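Local coordinates for protein nisin leader peptide-processing serine protease NisP (Lactococcus lactis subsp. lactis, PDB 4MZD) that removes the leader peptide from the precursor of the lantibiotic nisin, probably acting as a subtilisin-like serine endopeptidase, at residues M75-N80 with G289-Y294; Y85-P90 with N396-L401; P108-S113 with E150-I155; P166-N171 with A362-V367. All coordinates share one frame; numbering follows the deposited sequence. Where two conformers were deposited one is given.

Contact 1 of 4, residues M75-N80 with G289-Y294; sequences MKYVTN and GGIDGY
Tyr77 and Ile291 meet across this contact with their side chains at about a right angle, a small example of a helix tyrosine resting on a methyl at the end of a strand. The phenol leaves helix 73-79 with CG opposite the backbone N (chi1 -171°), which carries the ring out toward the residues that follow strand 286-291. Ile291 answers with its longer branch. Its chain is nearly extended at the second torsion (chi2 166°), which places CD1 beside the outer part of the ring. The nearest approach is Tyr77 CE2 to Ile291 CD1, 3.5 Å, while Tyr77 CZ and OH each stand 3.8 Å from the same methyl. The methyl therefore lies against the hydroxyl-bearing half of the ring, coming at it obliquely. Gly293 O is more distant, 4.4 Å from Tyr77 CE1. Pro311 of strand 308-311 also packs on Tyr77, and Tyr309 of that strand touches Ile291.

The hydroxyl meets a water. It lies in the ring plane at its edge, 2.9 Å from Tyr77 OH, and gives a weak bond to Tyr294 O. Tyr294 supplies that carbonyl; its N closes an Asx turn by bonding to Asp292 OD1 at 2.9 Å, meeting the carboxylate from above its plane; Asn296 N binds the same oxygen.

No hydrogen bond joins the two segments directly. The chemistry implies an apolar touch through one methyl, supplemented by a single water whose second bond is weak, so these two segments are held together mainly by apolar packing.

Contact 2 of 4, residues Y85-P90 with N396-L401; sequences YALYQP and NIVDLL
Leu87 and Leu401 bring the weakly bonded short helix 83-87 against helix 397-402, with Val398 and Tyr88 completing a modest apolar patch. The more enclosed part is built on the second helix, where Val398 and Leu401, one turn apart, are both buried. Leu87 touches both, at different points along its side chain. Its CB lies 4.0 Å from Leu401 CD1, and its CD1, at the end of a fully extended chain, comes 4.0 Å from Val398 CG1. Val398 CG2 is almost as near to that methyl, at 4.1 Å, so CD1 faces both branches of the valine, and the two side chains cross at about a right angle. The other methyl of Leu401, CD2, is turned to the next residue and stands 4.0 Å from Tyr88 CB.

The opposite character appears on the first segment, where Leu87 remains largely exposed although it supplies much of the contact. Tyr88 starts out toward the helix, but with CG opposite its backbone N (chi1 -170°) the ring leads away, and the phenol OH hydrogen-bonds to Asp368 of helix 356-370. Only its near end serves Leu401.

The helix receiving these groups is well defined at its start. Asn396 OD1 accepts from Asp399 N at 2.9 Å with a nearly straight N-H direction (165°), the donor tilted somewhat from the amide carbonyl plane. The arrangement is that of an N-capped helix, late in the subtilisin-like domain, whose Val398 and Leu401, one turn apart, form the apolar face on which a leucine from an early short helix rests.

Contact 3 of 4, residues P108-S113 with E150-I155; sequences PDLSNS and EVAGQI
Leu110 O accepts from Ser113 N at 2.9 Å, closing a type I beta turn that begins at Leu110, the residue making this contact. Across from it runs helix 147-156, the helix of the subtilisin-like fold that starts with His147, the predicted histidine of the charge-relay system. The loop thus illustrates how one leucine can pack a turn onto a helix where the helix presents small residues, alanine and glycine.

The meeting point is the Ala152-Gly153 pair. Leu110 points toward the helix, and its extended second torsion (chi2 179°) sends CD1 to Ala152 CB, at 4.3 Å, while CD2 settles on the glycine. With no side chain at Gly153 the methyl approaches the backbone itself, and Gly153 N lies 4.0 Å from Leu110 CD2. All three residues are buried, and no hydrogen bond links the segments.

Polar partners flank this apolar spot: Asp109 OD2 bonds to Tyr346 OH, and Ser113 OG to Thr156 OG1, just past the second segment. Thr340 also touches Leu110, while Ile98 and Ile103 pack on Ala152. The closest touch of all is Leu110 CD2 on Gly153 CA, at 3.7 Å.

Contact 4 of 4, residues P166-N171 with A362-V367; sequences PGITVN and ALALVV
Ile168 and Ala364 join the main sheet of the subtilisin-like fold to one of the helices lying on it. Ile168 lies at the approach to the strand that runs parallel to strand 95-100, and Ala364 sits in helix 356-370, which begins shortly after Ser353, the predicted nucleophile.

The apolar interactions all pass through one methyl. Ile168 points toward the helix, and its longer branch, opposite the backbone N (chi1 -156°) and continuing almost extended (chi2 162°), delivers CD1 to the helix surface. There Ala364 CB meets it at 3.6 Å. The short alanine lets the isoleucine come close to the helix, and Leu365 flanks the same methyl, its CD2 standing 4.3 Å from Ile168 CD1. The three residues are buried, and Val96 and Ile94 also touch Ala364.

The polar interactions stay within each side or lead to other partners. Helix bonds such as Val367 N to Leu363 O, at 2.9 Å, hold the helical segment. On the strand side, the backbones of Thr169 and Asn171 hydrogen-bond to that of Val96, and Ile168 O accepts a hydrogen bond from Thr156 OG1. Gly167, just before the isoleucine, has a positive phi of 82°, a conformation that favours glycine.

No hydrogen bond crosses between the segments; the nearest polar atom of the helix to the isoleucine methyl is Leu365 N, 4.2 Å from Ile168 CD1.

In the fold
The four contacts form a connected set within the subtilisin-like domain. Contacts 1 and 2 meet through the backbone, with Val78 O 2.9 Å from Ile397 N, and contacts 3 and 4 do likewise, with Ser113 O 2.9 Å from Val170 N. Contact 2 reaches contact 4 where Pro90 CD lies 3.8 Å from Leu365 CD2; their centres are 11 Å apart, as are those of contacts 3 and 4. Contact 3 comes nearest the predicted charge-relay site: the side chain of Ala152 is about 8 Å from that of Asp100 and about 9 Å from that of His147. Contacts 1, 2 and 4 lie away from that site.

Contact 1 of 4, residues M75-N80 with G289-Y294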
loop_
_atom_site.group_PDB
_atom_site.type_symbol
_atom_site.label_atom_id
_atom_site.label_comp_id
_atom_site.label_asym_id
_atom_site.label_seq_id
_atom_site.Cartn_x
_atom_site.Cartn_y
_atom_site.Cartn_z
ATOM N N MET A 75 -2.531 4.701 14.452
ATOM C CA MET A 75 -1.863 3.536 15.014
ATOM C C MET A 75 -2.579 3.088 16.288
ATOM O O MET A 75 -2.744 1.897 16.529
ATOM C CB MET A 75 -0.386 3.853 15.281
ATOM C CG MET A 75 0.582 2.707 15.109
ATOM S SD MET A 75 0.496 1.896 13.485
ATOM C CE MET A 75 1.310 2.973 12.303
ATOM N N LYS A 76 -3.018 4.042 17.102
ATOM C CA LYS A 76 -3.801 3.691 18.283
ATOM C C LYS A 76 -5.042 2.900 17.873
ATOM O O LYS A 76 -5.451 1.955 18.552
ATOM C CB LYS A 76 -4.221 4.943 19.056
ATOM C CG LYS A 76 -3.082 5.710 19.693
ATOM C CD LYS A 76 -3.633 6.914 20.434
ATOM C CE LYS A 76 -2.538 7.807 20.980
ATOM N NZ LYS A 76 -3.150 8.895 21.792
ATOM N N TYR A 77 -5.642 3.294 16.756
ATOM C CA TYR A 77 -6.876 2.669 16.300
ATOM C C TYR A 77 -6.707 1.163 16.047
ATOM O O TYR A 77 -7.543 0.354 16.445
ATOM C CB TYR A 77 -7.378 3.372 15.038
ATOM C CG TYR A 77 -8.756 2.946 14.605
ATOM C CD1 TYR A 77 -9.878 3.659 15.001
ATOM C CD2 TYR A 77 -8.937 1.834 13.791
ATOM C CE1 TYR A 77 -11.144 3.269 14.599
ATOM C CE2 TYR A 77 -10.190 1.439 13.389
ATOM C CZ TYR A 77 -11.292 2.160 13.796
ATOM O OH TYR A 77 -12.545 1.758 13.393
ATOM N N VAL A 78 -5.623 0.779 15.387
ATOM C CA VAL A 78 -5.449 -0.627 15.015
ATOM C C VAL A 78 -4.723 -1.488 16.055
ATOM O O VAL A 78 -4.752 -2.721 15.962
ATOM C CB VAL A 78 -4.758 -0.795 13.637
ATOM C CG1 VAL A 78 -5.604 -0.170 12.541
ATOM C CG2 VAL A 78 -3.355 -0.203 13.645
ATOM N N THR A 79 -4.092 -0.842 17.041
ATOM C CA THR A 79 -3.330 -1.543 18.076
ATOM C C THR A 79 -4.029 -1.576 19.439
ATOM O O THR A 79 -3.456 -2.078 20.401
ATOM C CB THR A 79 -1.951 -0.877 18.322
ATOM O OG1 THR A 79 -2.149 0.455 18.817
ATOM C CG2 THR A 79 -1.087 -0.863 17.063
ATOM N N ASN A 80 -5.249 -1.050 19.508
ATOM C CA ASN A 80 -5.926 -0.841 20.785
ATOM C C ASN A 80 -5.062 0.007 21.704
ATOM O O ASN A 80 -4.707 -0.402 22.814
ATOM C CB ASN A 80 -6.284 -2.163 21.459
ATOM C CG ASN A 80 -7.437 -2.859 20.785
ATOM O OD1 ASN A 80 -8.058 -2.312 19.871
ATOM N ND2 ASN A 80 -7.744 -4.068 21.238
ATOM N N GLY A 289 -8.487 -0.887 1.666
ATOM C CA GLY A 289 -9.032 0.451 1.544
ATOM C C GLY A 289 -8.843 1.233 2.827
ATOM O O GLY A 289 -8.253 0.742 3.802
ATOM N N GLY A 290 -9.359 2.458 2.831
ATOM C CA GLY A 290 -9.088 3.387 3.907
ATOM C C GLY A 290 -10.293 3.768 4.730
ATOM O O GLY A 290 -11.396 3.930 4.199
ATOM N N ILE A 291 -10.076 3.897 6.039
ATOM C CA ILE A 291 -11.046 4.521 6.928
ATOM C C ILE A 291 -10.459 5.771 7.573
ATOM O O ILE A 291 -9.234 5.953 7.645
ATOM C CB ILE A 291 -11.573 3.553 8.028
ATOM C CG1 ILE A 291 -10.416 2.894 8.784
ATOM C CG2 ILE A 291 -12.522 2.519 7.435
ATOM C CD1 ILE A 291 -10.832 2.209 10.063
ATOM N N ASP A 292 -11.347 6.641 8.035
ATOM C CA ASP A 292 -10.941 7.791 8.816
ATOM C C ASP A 292 -11.021 7.474 10.308
ATOM O O ASP A 292 -11.294 6.337 10.701
ATOM C CB ASP A 292 -11.728 9.053 8.429
ATOM C CG ASP A 292 -13.214 8.945 8.705
ATOM O OD1 ASP A 292 -13.634 8.124 9.556
ATOM O OD2 ASP A 292 -13.970 9.718 8.075
ATOM N N GLY A 293 -10.747 8.475 11.136
ATOM C CA GLY A 293 -10.694 8.279 12.569
ATOM C C GLY A 293 -12.026 7.929 13.203
ATOM O O GLY A 293 -12.060 7.515 14.361
ATOM N N TYR A 294 -13.113 8.099 12.457
ATOM C CA TYR A 294 -14.449 7.736 12.920
ATOM C C TYR A 294 -14.801 6.289 12.582
ATOM O O TYR A 294 -15.853 5.791 12.988
ATOM C CB TYR A 294 -15.493 8.656 12.288
ATOM C CG TYR A 294 -15.433 10.084 12.763
ATOM C CD1 TYR A 294 -16.142 10.490 13.884
ATOM C CD2 TYR A 294 -14.677 11.031 12.089
ATOM C CE1 TYR A 294 -16.093 11.797 14.324
ATOM C CE2 TYR A 294 -14.624 12.341 12.519
ATOM C CZ TYR A 294 -15.331 12.719 13.636
ATOM O OH TYR A 294 -15.277 14.025 14.062
HETATM O O HOH W 1 -14.556 3.310 14.742
#

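Contact 2 of 4, residues Y85-P90 with N396-L401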
loop_
_atom_site.group_PDB
_atom_site.type_symbol
_atom_site.label_atom_id
_atom_site.label_comp_id
_atom_site.label_asym_id
_atom_site.label_seq_id
_atom_site.Cartn_x
_atom_site.Cartn_y
_atom_site.Cartn_z
ATOM N N TYR A 85 1.418 -4.223 20.787
ATOM C CA TYR A 85 2.876 -4.269 20.840
ATOM C C TYR A 85 3.377 -5.213 21.919
ATOM O O TYR A 85 4.373 -5.901 21.726
ATOM C CB TYR A 85 3.461 -2.881 21.075
ATOM C CG TYR A 85 3.134 -1.894 19.989
ATOM C CD1 TYR A 85 3.300 -2.224 18.650
ATOM C CD2 TYR A 85 2.656 -0.633 20.305
ATOM C CE1 TYR A 85 2.997 -1.320 17.656
ATOM C CE2 TYR A 85 2.360 0.279 19.321
ATOM C CZ TYR A 85 2.537 -0.064 17.996
ATOM O OH TYR A 85 2.232 0.851 17.018
ATOM N N ALA A 86 2.693 -5.231 23.057
ATOM C CA ALA A 86 3.110 -6.053 24.183
ATOM C C ALA A 86 2.804 -7.529 23.963
ATOM O O ALA A 86 3.339 -8.386 24.660
ATOM C CB ALA A 86 2.456 -5.564 25.466
ATOM N N LEU A 87 1.944 -7.823 22.996
ATOM C CA LEU A 87 1.509 -9.197 22.766
ATOM C C LEU A 87 2.506 -10.043 21.982
ATOM O O LEU A 87 2.548 -11.259 22.152
ATOM C CB LEU A 87 0.147 -9.233 22.070
ATOM C CG LEU A 87 -1.021 -8.629 22.849
ATOM C CD1 LEU A 87 -2.313 -8.778 22.061
ATOM C CD2 LEU A 87 -1.149 -9.265 24.225
ATOM N N TYR A 88 3.295 -9.412 21.116
ATOM C CA TYR A 88 4.197 -10.163 20.251
ATOM C C TYR A 88 5.357 -9.335 19.704
ATOM O O TYR A 88 5.169 -8.209 19.245
ATOM C CB TYR A 88 3.430 -10.795 19.080
ATOM C CG TYR A 88 4.297 -11.755 18.316
ATOM C CD1 TYR A 88 4.642 -12.977 18.875
ATOM C CD2 TYR A 88 4.808 -11.434 17.063
ATOM C CE1 TYR A 88 5.461 -13.856 18.217
ATOM C CE2 TYR A 88 5.631 -12.314 16.386
ATOM C CZ TYR A 88 5.953 -13.526 16.973
ATOM O OH TYR A 88 6.773 -14.423 16.332
ATOM N N GLN A 89 6.552 -9.918 19.745
ATOM C CA GLN A 89 7.754 -9.323 19.171
ATOM C C GLN A 89 8.289 -10.250 18.086
ATOM O O GLN A 89 8.612 -11.401 18.365
ATOM C CB GLN A 89 8.817 -9.141 20.260
ATOM C CG GLN A 89 10.232 -8.999 19.735
ATOM C CD GLN A 89 10.426 -7.737 18.937
ATOM O OE1 GLN A 89 9.977 -6.663 19.340
ATOM N NE2 GLN A 89 11.094 -7.854 17.795
ATOM N N PRO A 90 8.389 -9.758 16.841
ATOM C CA PRO A 90 8.805 -10.644 15.749
ATOM C C PRO A 90 10.282 -11.019 15.773
ATOM O O PRO A 90 11.133 -10.284 16.283
ATOM C CB PRO A 90 8.504 -9.815 14.497
ATOM C CG PRO A 90 8.633 -8.394 14.969
ATOM C CD PRO A 90 8.085 -8.396 16.368
ATOM N N ASN A 396 -7.679 -5.102 13.037
ATOM C CA ASN A 396 -7.527 -5.018 14.480
ATOM C C ASN A 396 -6.438 -6.003 14.852
ATOM O O ASN A 396 -6.631 -7.218 14.784
ATOM C CB ASN A 396 -8.830 -5.341 15.203
ATOM C CG ASN A 396 -8.717 -5.150 16.700
ATOM O OD1 ASN A 396 -7.983 -5.870 17.371
ATOM N ND2 ASN A 396 -9.437 -4.169 17.229
ATOM N N ILE A 397 -5.277 -5.473 15.217
ATOM C CA ILE A 397 -4.101 -6.316 15.373
ATOM C C ILE A 397 -4.193 -7.211 16.603
ATOM O O ILE A 397 -3.714 -8.341 16.582
ATOM C CB ILE A 397 -2.803 -5.484 15.358
ATOM C CG1 ILE A 397 -2.740 -4.675 14.059
ATOM C CG2 ILE A 397 -1.589 -6.387 15.501
ATOM C CD1 ILE A 397 -1.516 -3.809 13.918
ATOM N N VAL A 398 -4.822 -6.720 17.667
ATOM C CA VAL A 398 -5.047 -7.569 18.827
ATOM C C VAL A 398 -5.886 -8.796 18.450
ATOM O O VAL A 398 -5.545 -9.928 18.811
ATOM C CB VAL A 398 -5.671 -6.785 19.998
ATOM C CG1 VAL A 398 -6.082 -7.738 21.110
ATOM C CG2 VAL A 398 -4.680 -5.744 20.512
ATOM N N ASP A 399 -6.973 -8.579 17.713
ATOM C CA ASP A 399 -7.815 -9.695 17.282
ATOM C C ASP A 399 -7.027 -10.658 16.401
ATOM O O ASP A 399 -7.161 -11.878 16.515
ATOM C CB ASP A 399 -9.040 -9.209 16.507
ATOM C CG ASP A 399 -10.077 -8.551 17.390
ATOM O OD1 ASP A 399 -9.988 -8.660 18.632
ATOM O OD2 ASP A 399 -11.004 -7.937 16.829
ATOM N N LEU A 400 -6.205 -10.102 15.521
ATOM C CA LEU A 400 -5.444 -10.913 14.593
ATOM C C LEU A 400 -4.422 -11.776 15.333
ATOM O O LEU A 400 -4.318 -12.976 15.081
ATOM C CB LEU A 400 -4.757 -10.009 13.579
ATOM C CG LEU A 400 -4.129 -10.706 12.382
ATOM C CD1 LEU A 400 -5.176 -11.514 11.633
ATOM C CD2 LEU A 400 -3.499 -9.669 11.475
ATOM N N LEU A 401 -3.675 -11.166 16.251
ATOM C CA LEU A 401 -2.683 -11.892 17.040
ATOM C C LEU A 401 -3.334 -12.967 17.903
ATOM O O LEU A 401 -2.812 -14.075 18.028
ATOM C CB LEU A 401 -1.876 -10.932 17.918
ATOM C CG LEU A 401 -0.856 -10.045 17.195
ATOM C CD1 LEU A 401 -0.348 -8.950 18.127
ATOM C CD2 LEU A 401 0.294 -10.870 16.643
#

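Contact 3 of 4, residues P108-S113 with E150-I155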
loop_
_atom_site.group_PDB
_atom_site.type_symbol
_atom_site.label_atom_id
_atom_site.label_comp_id
_atom_site.label_asym_id
_atom_site.label_seq_id
_atom_site.Cartn_x
_atom_site.Cartn_y
_atom_site.Cartn_z
ATOM N N PRO A 108 16.271 7.809 11.341
ATOM C CA PRO A 108 16.554 7.194 12.644
ATOM C C PRO A 108 15.516 6.175 13.123
ATOM O O PRO A 108 15.895 5.272 13.872
ATOM C CB PRO A 108 16.629 8.398 13.602
ATOM C CG PRO A 108 15.927 9.502 12.890
ATOM C CD PRO A 108 16.228 9.278 11.433
ATOM N N ASP A 109 14.252 6.305 12.723
ATOM C CA ASP A 109 13.255 5.351 13.184
ATOM C C ASP A 109 13.244 4.071 12.353
ATOM O O ASP A 109 12.610 3.088 12.745
ATOM C CB ASP A 109 11.852 5.953 13.139
ATOM C CG ASP A 109 11.642 7.072 14.142
ATOM O OD1 ASP A 109 12.399 7.179 15.134
ATOM O OD2 ASP A 109 10.669 7.831 13.931
ATOM N N LEU A 110 13.927 4.095 11.205
ATOM C CA LEU A 110 13.861 3.006 10.225
ATOM C C LEU A 110 15.152 2.224 10.028
ATOM O O LEU A 110 15.114 1.075 9.621
ATOM C CB LEU A 110 13.456 3.544 8.848
ATOM C CG LEU A 110 12.182 4.388 8.775
ATOM C CD1 LEU A 110 11.933 4.877 7.352
ATOM C CD2 LEU A 110 10.989 3.610 9.303
ATOM N N SER A 111 16.289 2.842 10.317
ATOM C CA SER A 111 17.560 2.248 9.923
ATOM C C SER A 111 17.776 0.846 10.497
ATOM O O SER A 111 18.342 -0.022 9.825
ATOM C CB SER A 111 18.727 3.173 10.270
ATOM O OG SER A 111 18.772 3.447 11.659
ATOM N N ASN A 112 17.315 0.617 11.725
ATOM C CA ASN A 112 17.499 -0.680 12.369
ATOM C C ASN A 112 16.565 -1.771 11.853
ATOM O O ASN A 112 16.688 -2.926 12.257
ATOM C CB ASN A 112 17.371 -0.545 13.886
ATOM C CG ASN A 112 18.546 0.172 14.506
ATOM O OD1 ASN A 112 19.568 0.385 13.855
ATOM N ND2 ASN A 112 18.413 0.536 15.777
ATOM N N SER A 113 15.649 -1.408 10.957
ATOM C CA SER A 113 14.718 -2.363 10.358
ATOM C C SER A 113 15.163 -2.864 8.993
ATOM O O SER A 113 14.533 -3.755 8.418
ATOM C CB SER A 113 13.345 -1.715 10.163
ATOM O OG SER A 113 12.786 -1.322 11.398
ATOM N N GLU A 150 7.503 7.058 3.845
ATOM C CA GLU A 150 6.254 7.256 4.575
ATOM C C GLU A 150 5.523 5.922 4.773
ATOM O O GLU A 150 5.013 5.635 5.866
ATOM C CB GLU A 150 5.396 8.290 3.835
ATOM C CG GLU A 150 6.016 9.684 3.866
ATOM C CD GLU A 150 5.603 10.593 2.728
ATOM O OE1 GLU A 150 4.701 10.236 1.944
ATOM O OE2 GLU A 150 6.204 11.688 2.627
ATOM N N VAL A 151 5.494 5.109 3.722
ATOM C CA VAL A 151 4.913 3.777 3.786
ATOM C C VAL A 151 5.725 2.882 4.736
ATOM O O VAL A 151 5.156 2.183 5.580
ATOM C CB VAL A 151 4.850 3.160 2.373
ATOM C CG1 VAL A 151 4.538 1.672 2.423
ATOM C CG2 VAL A 151 3.821 3.899 1.530
ATOM N N ALA A 152 7.052 2.916 4.614
ATOM C CA ALA A 152 7.894 2.075 5.464
ATOM C C ALA A 152 7.667 2.349 6.945
ATOM O O ALA A 152 7.626 1.412 7.745
ATOM C CB ALA A 152 9.356 2.251 5.116
ATOM N N GLY A 153 7.519 3.618 7.314
ATOM C CA GLY A 153 7.303 3.950 8.709
ATOM C C GLY A 153 6.054 3.291 9.273
ATOM O O GLY A 153 6.038 2.863 10.435
ATOM N N GLN A 154 5.004 3.206 8.457
ATOM C CA GLN A 154 3.767 2.578 8.898
ATOM C C GLN A 154 3.955 1.102 9.224
ATOM O O GLN A 154 3.237 0.554 10.066
ATOM C CB GLN A 154 2.675 2.736 7.838
ATOM C CG GLN A 154 2.271 4.174 7.627
ATOM C CD GLN A 154 1.633 4.737 8.861
ATOM O OE1 GLN A 154 0.539 4.324 9.236
ATOM N NE2 GLN A 154 2.340 5.643 9.544
ATOM N N ILE A 155 4.889 0.449 8.534
ATOM C CA ILE A 155 5.180 -0.944 8.810
ATOM C C ILE A 155 6.047 -1.106 10.057
ATOM O O ILE A 155 5.714 -1.898 10.941
ATOM C CB ILE A 155 5.901 -1.629 7.623
ATOM C CG1 ILE A 155 5.086 -1.471 6.337
ATOM C CG2 ILE A 155 6.138 -3.101 7.915
ATOM C CD1 ILE A 155 5.771 -1.999 5.104
#

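Contact 4 of 4, residues P166-N171 with A362-V367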
loop_
_atom_site.group_PDB
_atom_site.type_symbol
_atom_site.label_atom_id
_atom_site.label_comp_id
_atom_site.label_asym_id
_atom_site.label_seq_id
_atom_site.Cartn_x
_atom_site.Cartn_y
_atom_site.Cartn_z
ATOM N N PRO A 166 6.890 -2.638 15.013
ATOM C CA PRO A 166 8.139 -1.884 15.158
ATOM C C PRO A 166 9.378 -2.764 15.024
ATOM O O PRO A 166 9.511 -3.781 15.706
ATOM C CB PRO A 166 8.025 -1.293 16.568
ATOM C CG PRO A 166 6.542 -1.166 16.780
ATOM C CD PRO A 166 5.970 -2.399 16.139
ATOM N N GLY A 167 10.272 -2.361 14.131
ATOM C CA GLY A 167 11.531 -3.044 13.938
ATOM C C GLY A 167 11.487 -4.282 13.056
ATOM O O GLY A 167 12.526 -4.894 12.812
ATOM N N ILE A 168 10.310 -4.670 12.567
ATOM C CA ILE A 168 10.239 -5.816 11.669
ATOM C C ILE A 168 11.074 -5.542 10.416
ATOM O O ILE A 168 11.131 -4.421 9.918
ATOM C CB ILE A 168 8.775 -6.192 11.333
ATOM C CG1 ILE A 168 8.665 -7.656 10.916
ATOM C CG2 ILE A 168 8.182 -5.251 10.285
ATOM C CD1 ILE A 168 7.241 -8.179 10.992
ATOM N N THR A 169 11.738 -6.567 9.906
ATOM C CA THR A 169 12.638 -6.386 8.777
ATOM C C THR A 169 11.879 -5.977 7.524
ATOM O O THR A 169 10.848 -6.569 7.187
ATOM C CB THR A 169 13.440 -7.670 8.512
ATOM O OG1 THR A 169 14.159 -8.015 9.701
ATOM C CG2 THR A 169 14.430 -7.472 7.385
ATOM N N VAL A 170 12.385 -4.951 6.848
ATOM C CA VAL A 170 11.849 -4.548 5.554
ATOM C C VAL A 170 12.939 -4.563 4.491
ATOM O O VAL A 170 14.078 -4.132 4.735
ATOM C CB VAL A 170 11.164 -3.164 5.603
ATOM C CG1 VAL A 170 9.968 -3.219 6.531
ATOM C CG2 VAL A 170 12.135 -2.072 6.017
ATOM N N ASN A 171 12.579 -5.085 3.320
ATOM C CA ASN A 171 13.445 -5.090 2.155
ATOM C C ASN A 171 12.817 -4.195 1.093
ATOM O O ASN A 171 11.594 -4.101 1.019
ATOM C CB ASN A 171 13.651 -6.518 1.655
ATOM C CG ASN A 171 14.457 -7.355 2.632
ATOM O OD1 ASN A 171 15.545 -6.967 3.048
ATOM N ND2 ASN A 171 13.911 -8.491 3.021
ATOM N N ALA A 362 0.948 -6.183 10.005
ATOM C CA ALA A 362 0.154 -7.055 10.861
ATOM C C ALA A 362 0.202 -8.498 10.363
ATOM O O ALA A 362 0.348 -9.437 11.152
ATOM C CB ALA A 362 -1.273 -6.557 10.924
ATOM N N LEU A 363 0.068 -8.679 9.052
ATOM C CA LEU A 363 0.151 -10.013 8.472
ATOM C C LEU A 363 1.509 -10.639 8.712
ATOM O O LEU A 363 1.601 -11.834 8.981
ATOM C CB LEU A 363 -0.130 -9.965 6.978
ATOM C CG LEU A 363 -1.589 -9.832 6.572
ATOM C CD1 LEU A 363 -1.637 -9.516 5.093
ATOM C CD2 LEU A 363 -2.356 -11.114 6.890
ATOM N N ALA A 364 2.562 -9.836 8.610
ATOM C CA ALA A 364 3.904 -10.345 8.850
ATOM C C ALA A 364 4.050 -10.823 10.300
ATOM O O ALA A 364 4.667 -11.857 10.552
ATOM C CB ALA A 364 4.942 -9.295 8.498
ATOM N N LEU A 365 3.472 -10.093 11.254
ATOM C CA LEU A 365 3.485 -10.541 12.652
ATOM C C LEU A 365 2.851 -11.926 12.792
ATOM O O LEU A 365 3.384 -12.787 13.483
ATOM C CB LEU A 365 2.758 -9.541 13.558
ATOM C CG LEU A 365 3.409 -8.170 13.769
ATOM C CD1 LEU A 365 2.455 -7.228 14.481
ATOM C CD2 LEU A 365 4.724 -8.276 14.532
ATOM N N VAL A 366 1.713 -12.126 12.122
ATOM C CA VAL A 366 0.980 -13.393 12.128
ATOM C C VAL A 366 1.781 -14.527 11.509
ATOM O O VAL A 366 1.825 -15.645 12.033
ATOM C CB VAL A 366 -0.350 -13.259 11.324
ATOM C CG1 VAL A 366 -0.989 -14.628 11.091
ATOM C CG2 VAL A 366 -1.302 -12.318 12.020
ATOM N N VAL A 367 2.393 -14.245 10.368
ATOM C CA VAL A 367 3.206 -15.246 9.695
ATOM C C VAL A 367 4.301 -15.733 10.635
ATOM O O VAL A 367 4.540 -16.931 10.764
ATOM C CB VAL A 367 3.820 -14.684 8.396
ATOM C CG1 VAL A 367 4.912 -15.603 7.875
ATOM C CG2 VAL A 367 2.740 -14.493 7.339
#